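Local coordinates for sialidase B (Streptococcus pneumoniae serotype 4, PDB 4XJW), which cleaves terminal sialic acid residues from oligosaccharides, glycoproteins and glycolipids through hydrolysis of their alpha-glycosidic linkages, at residues Tyr370-Tyr384 / His397-Ser411. The protein carries 1 engineered substitution. Numbering follows the deposited sequence.
Sequences YEVLEGGKSLTVEQY and HNGKQVPMNVFYKDS
Antiparallel beta pairing of strand 380-384 with strands 397-398 and 400-403, interrupted by a beta bulge, builds part of an antiparallel sheet away from the annotated active-site residues of this sialidase. Val-381 and Val-402 form a hydrogen-bonded pair, and beyond it Gln-383 N reaches Lys-400 O while Gln-383 O accepts from Asn-398 N, carrying the pairing past the bulge. At the corner, Glu-382 extends its chain so that OE2, through its anti lone pair, accepts from Gly-399 N (N to OE2, 2.7 Å). Its other oxygen, OE1, lies over one face of the His-397 ring, the carboxylate and ring planes 17° apart. The Tyr-384 ring covers the opposite face in an offset stack, with His-397 CD2 above the centre of the tyrosine ring and the centroids 4.1 Å apart; Tyr-263 also stacks on Tyr-384. Next to the corner, the Asn-398 amide gives ND2-H to Gln-383 OE1 in plane at 3.0 Å and is also hydrogen-bonded to Ser-385 OG, whereas Gln-383 NE2 turns to Asn-261 O. At the other end, Met-404 CG stands anti to the backbone N (chi1 176°), and the extended chain carries SD to 3.9 Å from Val-372 CB; the bend at chi3 then turns CE toward Leu-379 CB and Val-381 CG1. Water 1 links Glu-371 OE2 to Asn-405 ND2. Asp-410, in the type I turn Tyr-408 to Ser-411, ties the aromatic pair together: its OD2 receives His-397 NE2 within the imidazole plane at 2.7 Å, and Tyr-384 OH donates to its OD1, also at 2.7 Å, each oxygen using its syn lone pair.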
loop_
_atom_site.group_PDB
_atom_site.type_symbol
_atom_site.label_atom_id
_atom_site.label_comp_id
_atom_site.label_asym_id
_atom_site.label_seq_id
_atom_site.Cartn_x
_atom_site.Cartn_y
_atom_site.Cartn_z
ATOM N N TYR A 370 2.258 -1.145 27.424
ATOM C CA TYR A 370 1.008 -1.895 27.591
ATOM C C TYR A 370 1.271 -3.365 27.912
ATOM O O TYR A 370 0.456 -4.242 27.620
ATOM C CB TYR A 370 0.065 -1.721 26.396
ATOM C CG TYR A 370 -0.573 -0.360 26.388
ATOM C CD1 TYR A 370 0.069 0.718 25.792
ATOM C CD2 TYR A 370 -1.796 -0.140 27.013
ATOM C CE1 TYR A 370 -0.498 1.972 25.798
ATOM C CE2 TYR A 370 -2.371 1.116 27.027
ATOM C CZ TYR A 370 -1.712 2.168 26.414
ATOM O OH TYR A 370 -2.263 3.428 26.409
ATOM N N GLU A 371 2.421 -3.609 28.530
ATOM C CA GLU A 371 2.823 -4.944 28.945
ATOM C C GLU A 371 2.431 -5.218 30.394
ATOM O O GLU A 371 2.396 -4.301 31.219
ATOM C CB GLU A 371 4.325 -5.117 28.736
ATOM C CG GLU A 371 4.723 -5.061 27.259
ATOM C CD GLU A 371 6.203 -4.775 27.034
ATOM O OE1 GLU A 371 6.940 -4.577 28.022
ATOM O OE2 GLU A 371 6.621 -4.746 25.857
ATOM N N VAL A 372 2.129 -6.478 30.694
ATOM C CA VAL A 372 1.652 -6.868 32.021
ATOM C C VAL A 372 2.800 -7.230 32.958
ATOM O O VAL A 372 3.665 -8.042 32.613
ATOM C CB VAL A 372 0.705 -8.076 31.938
ATOM C CG1 VAL A 372 0.194 -8.447 33.327
ATOM C CG2 VAL A 372 -0.452 -7.782 30.999
ATOM N N LEU A 373 2.802 -6.629 34.145
ATOM C CA LEU A 373 3.775 -6.970 35.172
ATOM C C LEU A 373 3.051 -7.554 36.377
ATOM O O LEU A 373 1.946 -7.129 36.705
ATOM C CB LEU A 373 4.573 -5.732 35.595
ATOM C CG LEU A 373 5.799 -5.333 34.761
ATOM C CD1 LEU A 373 5.440 -4.943 33.344
ATOM C CD2 LEU A 373 6.545 -4.196 35.426
ATOM N N GLU A 374 3.662 -8.545 37.021
ATOM C CA GLU A 374 3.142 -9.061 38.283
ATOM C C GLU A 374 4.175 -8.837 39.380
ATOM O O GLU A 374 5.287 -9.363 39.316
ATOM C CB GLU A 374 2.786 -10.546 38.180
ATOM C CG GLU A 374 2.232 -11.124 39.482
ATOM C CD GLU A 374 1.953 -12.611 39.393
ATOM O OE1 GLU A 374 2.396 -13.239 38.409
ATOM O OE2 GLU A 374 1.285 -13.144 40.301
ATOM N N GLY A 375 3.812 -8.042 40.379
ATOM C CA GLY A 375 4.751 -7.688 41.425
ATOM C C GLY A 375 6.000 -7.063 40.837
ATOM O O GLY A 375 7.120 -7.350 41.269
ATOM N N GLY A 376 5.804 -6.228 39.821
ATOM C CA GLY A 376 6.901 -5.502 39.205
ATOM C C GLY A 376 7.731 -6.296 38.210
ATOM O O GLY A 376 8.633 -5.745 37.578
ATOM N N LYS A 377 7.439 -7.584 38.055
ATOM C CA LYS A 377 8.228 -8.400 37.136
ATOM C C LYS A 377 7.460 -8.792 35.869
ATOM O O LYS A 377 6.265 -9.093 35.914
ATOM C CB LYS A 377 8.841 -9.606 37.852
ATOM C CG LYS A 377 9.782 -9.189 38.982
ATOM C CD LYS A 377 10.586 -10.350 39.549
ATOM C CE LYS A 377 10.380 -10.480 41.057
ATOM N NZ LYS A 377 11.282 -11.493 41.677
ATOM N N SER A 378 8.167 -8.765 34.743
ATOM C CA SER A 378 7.564 -8.953 33.421
ATOM C C SER A 378 7.022 -10.354 33.171
ATOM O O SER A 378 7.761 -11.336 33.239
ATOM C CB SER A 378 8.583 -8.613 32.329
ATOM O OG SER A 378 8.879 -7.229 32.310
ATOM N N LEU A 379 5.735 -10.443 32.856
ATOM C CA LEU A 379 5.171 -11.700 32.386
ATOM C C LEU A 379 5.450 -11.834 30.894
ATOM O O LEU A 379 5.644 -10.831 30.199
ATOM C CB LEU A 379 3.672 -11.773 32.655
ATOM C CG LEU A 379 3.248 -11.769 34.117
ATOM C CD1 LEU A 379 1.787 -12.172 34.245
ATOM C CD2 LEU A 379 4.147 -12.684 34.933
ATOM N N THR A 380 5.476 -13.072 30.409
ATOM C CA THR A 380 5.709 -13.336 28.992
ATOM C C THR A 380 4.608 -14.202 28.384
ATOM O O THR A 380 3.860 -14.871 29.102
ATOM C CB THR A 380 7.070 -14.041 28.756
ATOM O OG1 THR A 380 7.076 -15.321 29.403
ATOM C CG2 THR A 380 8.220 -13.201 29.285
ATOM N N VAL A 381 4.511 -14.166 27.057
ATOM C CA VAL A 381 3.753 -15.154 26.295
ATOM C C VAL A 381 4.686 -15.785 25.265
ATOM O O VAL A 381 5.799 -15.285 25.046
ATOM C CB VAL A 381 2.561 -14.512 25.567
ATOM C CG1 VAL A 381 1.634 -13.836 26.570
ATOM C CG2 VAL A 381 3.048 -13.509 24.533
ATOM N N GLU A 382 4.238 -16.872 24.642
ATOM C CA GLU A 382 4.998 -17.495 23.560
ATOM C C GLU A 382 4.540 -16.918 22.226
ATOM O O GLU A 382 3.341 -16.802 21.965
ATOM C CB GLU A 382 4.833 -19.014 23.568
ATOM C CG GLU A 382 5.755 -19.737 22.588
ATOM C CD GLU A 382 5.621 -21.249 22.676
ATOM O OE1 GLU A 382 4.869 -21.726 23.552
ATOM O OE2 GLU A 382 6.255 -21.947 21.860
ATOM N N GLN A 383 5.509 -16.532 21.399
ATOM C CA GLN A 383 5.239 -15.929 20.095
ATOM C C GLN A 383 4.684 -16.952 19.091
ATOM O O GLN A 383 4.926 -18.157 19.217
ATOM C CB GLN A 383 6.527 -15.291 19.567
ATOM C CG GLN A 383 6.355 -14.387 18.339
ATOM C CD GLN A 383 7.681 -13.851 17.821
ATOM O OE1 GLN A 383 8.498 -14.600 17.286
ATOM N NE2 GLN A 383 7.898 -12.550 17.981
ATOM N N TYR A 384 3.924 -16.467 18.107
ATOM C CA TYR A 384 3.422 -17.301 17.019
ATOM C C TYR A 384 4.168 -17.030 15.720
ATOM O O TYR A 384 4.665 -15.923 15.499
ATOM C CB TYR A 384 1.947 -17.014 16.754
ATOM C CG TYR A 384 0.993 -17.430 17.851
ATOM C CD1 TYR A 384 0.711 -16.576 18.912
ATOM C CD2 TYR A 384 0.342 -18.659 17.804
ATOM C CE1 TYR A 384 -0.180 -16.943 19.909
ATOM C CE2 TYR A 384 -0.547 -19.030 18.794
ATOM C CZ TYR A 384 -0.806 -18.171 19.840
ATOM O OH TYR A 384 -1.694 -18.540 20.830
ATOM N N HIS A 397 2.654 -21.575 17.906
ATOM C CA HIS A 397 3.719 -21.171 18.799
ATOM C C HIS A 397 5.096 -21.600 18.290
ATOM O O HIS A 397 5.264 -22.700 17.753
ATOM C CB HIS A 397 3.439 -21.732 20.195
ATOM C CG HIS A 397 2.383 -20.983 20.944
ATOM N ND1 HIS A 397 1.344 -21.611 21.594
ATOM C CD2 HIS A 397 2.212 -19.654 21.155
ATOM C CE1 HIS A 397 0.574 -20.702 22.168
ATOM N NE2 HIS A 397 1.081 -19.507 21.919
ATOM N N ASN A 398 6.082 -20.718 18.444
ATOM C CA ASN A 398 7.393 -20.953 17.844
ATOM C C ASN A 398 8.554 -21.101 18.831
ATOM O O ASN A 398 9.715 -21.069 18.433
ATOM C CB ASN A 398 7.709 -19.855 16.821
ATOM C CG ASN A 398 7.834 -18.481 17.455
ATOM O OD1 ASN A 398 8.111 -18.350 18.651
ATOM N ND2 ASN A 398 7.645 -17.443 16.652
ATOM N N GLY A 399 8.243 -21.213 20.117
ATOM C CA GLY A 399 9.272 -21.438 21.119
ATOM C C GLY A 399 9.952 -20.192 21.657
ATOM O O GLY A 399 10.736 -20.276 22.605
ATOM N N LYS A 400 9.667 -19.038 21.064
ATOM C CA LYS A 400 10.253 -17.780 21.531
ATOM C C LYS A 400 9.311 -17.071 22.498
ATOM O O LYS A 400 8.101 -17.074 22.291
ATOM C CB LYS A 400 10.587 -16.872 20.340
ATOM C CG LYS A 400 11.056 -15.467 20.708
ATOM C CD LYS A 400 11.464 -14.674 19.470
ATOM C CE LYS A 400 11.485 -13.170 19.754
ATOM N NZ LYS A 400 12.269 -12.410 18.738
ATOM N N GLN A 401 9.859 -16.477 23.557
ATOM C CA GLN A 401 9.046 -15.718 24.510
ATOM C C GLN A 401 9.179 -14.215 24.277
ATOM O O GLN A 401 10.272 -13.715 24.020
ATOM C CB GLN A 401 9.423 -16.066 25.957
ATOM C CG GLN A 401 9.010 -17.477 26.388
ATOM C CD GLN A 401 9.336 -17.766 27.846
ATOM O OE1 GLN A 401 8.851 -17.087 28.751
ATOM N NE2 GLN A 401 10.169 -18.773 28.078
ATOM N N VAL A 402 8.055 -13.504 24.375
ATOM C CA VAL A 402 8.022 -12.048 24.287
ATOM C C VAL A 402 7.192 -11.503 25.443
ATOM O O VAL A 402 6.398 -12.243 26.030
ATOM C CB VAL A 402 7.393 -11.568 22.953
ATOM C CG1 VAL A 402 8.146 -12.128 21.780
ATOM C CG2 VAL A 402 5.928 -11.958 22.876
ATOM N N PRO A 403 7.367 -10.210 25.782
ATOM C CA PRO A 403 6.580 -9.631 26.877
ATOM C C PRO A 403 5.083 -9.725 26.643
ATOM O O PRO A 403 4.622 -9.515 25.519
ATOM C CB PRO A 403 7.002 -8.159 26.866
ATOM C CG PRO A 403 8.379 -8.185 26.335
ATOM C CD PRO A 403 8.411 -9.279 25.315
ATOM N N MET A 404 4.340 -10.021 27.705
ATOM C CA MET A 404 2.890 -10.158 27.627
ATOM C C MET A 404 2.266 -8.786 27.462
ATOM O O MET A 404 2.479 -7.903 28.287
ATOM C CB MET A 404 2.351 -10.829 28.894
ATOM C CG MET A 404 0.828 -10.931 28.971
ATOM S SD MET A 404 0.322 -11.653 30.542
ATOM C CE MET A 404 0.934 -13.327 30.330
ATOM N N ASN A 405 1.492 -8.617 26.395
ATOM C CA ASN A 405 0.845 -7.341 26.095
ATOM C C ASN A 405 -0.670 -7.510 26.167
ATOM O O ASN A 405 -1.210 -8.527 25.726
ATOM C CB ASN A 405 1.280 -6.869 24.702
ATOM C CG ASN A 405 0.878 -5.440 24.410
ATOM O OD1 ASN A 405 -0.301 -5.124 24.324
ATOM N ND2 ASN A 405 1.864 -4.571 24.236
ATOM N N VAL A 406 -1.364 -6.506 26.704
ATOM C CA VAL A 406 -2.808 -6.607 26.891
ATOM C C VAL A 406 -3.585 -6.661 25.573
ATOM O O VAL A 406 -4.777 -6.961 25.567
ATOM C CB VAL A 406 -3.372 -5.476 27.787
ATOM C CG1 VAL A 406 -2.784 -5.555 29.183
ATOM C CG2 VAL A 406 -3.125 -4.103 27.151
ATOM N N PHE A 407 -2.906 -6.375 24.464
ATOM C CA PHE A 407 -3.513 -6.487 23.140
ATOM C C PHE A 407 -3.370 -7.881 22.512
ATOM O O PHE A 407 -3.859 -8.126 21.403
ATOM C CB PHE A 407 -2.922 -5.416 22.211
ATOM C CG PHE A 407 -3.501 -4.043 22.436
ATOM C CD1 PHE A 407 -2.960 -3.194 23.391
ATOM C CD2 PHE A 407 -4.593 -3.611 21.695
ATOM C CE1 PHE A 407 -3.500 -1.929 23.598
ATOM C CE2 PHE A 407 -5.148 -2.349 21.907
ATOM C CZ PHE A 407 -4.595 -1.515 22.848
ATOM N N TYR A 408 -2.734 -8.804 23.232
ATOM C CA TYR A 408 -2.395 -10.112 22.676
ATOM C C TYR A 408 -3.417 -11.192 23.017
ATOM O O TYR A 408 -4.096 -11.123 24.045
ATOM C CB TYR A 408 -1.035 -10.597 23.177
ATOM C CG TYR A 408 0.173 -9.807 22.732
ATOM C CD1 TYR A 408 0.069 -8.748 21.836
ATOM C CD2 TYR A 408 1.431 -10.140 23.213
ATOM C CE1 TYR A 408 1.204 -8.042 21.436
ATOM C CE2 TYR A 408 2.552 -9.446 22.824
ATOM C CZ TYR A 408 2.439 -8.398 21.943
ATOM O OH TYR A 408 3.595 -7.723 21.584
ATOM N N LYS A 409 -3.477 -12.205 22.162
ATOM C CA LYS A 409 -4.403 -13.324 22.343
ATOM C C LYS A 409 -4.061 -14.120 23.603
ATOM O O LYS A 409 -4.954 -14.576 24.312
ATOM C CB LYS A 409 -4.349 -14.232 21.117
ATOM C CG LYS A 409 -5.124 -15.537 21.256
ATOM C CD LYS A 409 -4.991 -16.350 19.980
ATOM C CE LYS A 409 -5.741 -17.666 20.071
ATOM N NZ LYS A 409 -5.614 -18.467 18.818
ATOM N N ASP A 410 -2.770 -14.247 23.898
ATOM C CA ASP A 410 -2.314 -15.100 24.996
ATOM C C ASP A 410 -2.202 -14.391 26.351
ATOM O O ASP A 410 -1.754 -14.992 27.333
ATOM C CB ASP A 410 -0.960 -15.737 24.652
ATOM C CG ASP A 410 -1.048 -16.775 23.543
ATOM O OD1 ASP A 410 -2.128 -16.949 22.938
ATOM O OD2 ASP A 410 -0.001 -17.411 23.272
ATOM N N SER A 411 -2.584 -13.119 26.407
ATOM C CA SER A 411 -2.431 -12.342 27.638
ATOM C C SER A 411 -3.356 -12.790 28.783
ATOM O O SER A 411 -4.495 -13.219 28.566
ATOM C CB SER A 411 -2.628 -10.846 27.374
ATOM O OG SER A 411 -2.278 -10.083 28.511
HETATM O O HOH W 1 4.698 -5.203 24.018
HETATM O O HOH W 2 1.707 -18.146 25.258
HETATM O O HOH W 3 10.703 -13.107 16.392
HETATM O O HOH W 4 9.921 -9.965 18.486
#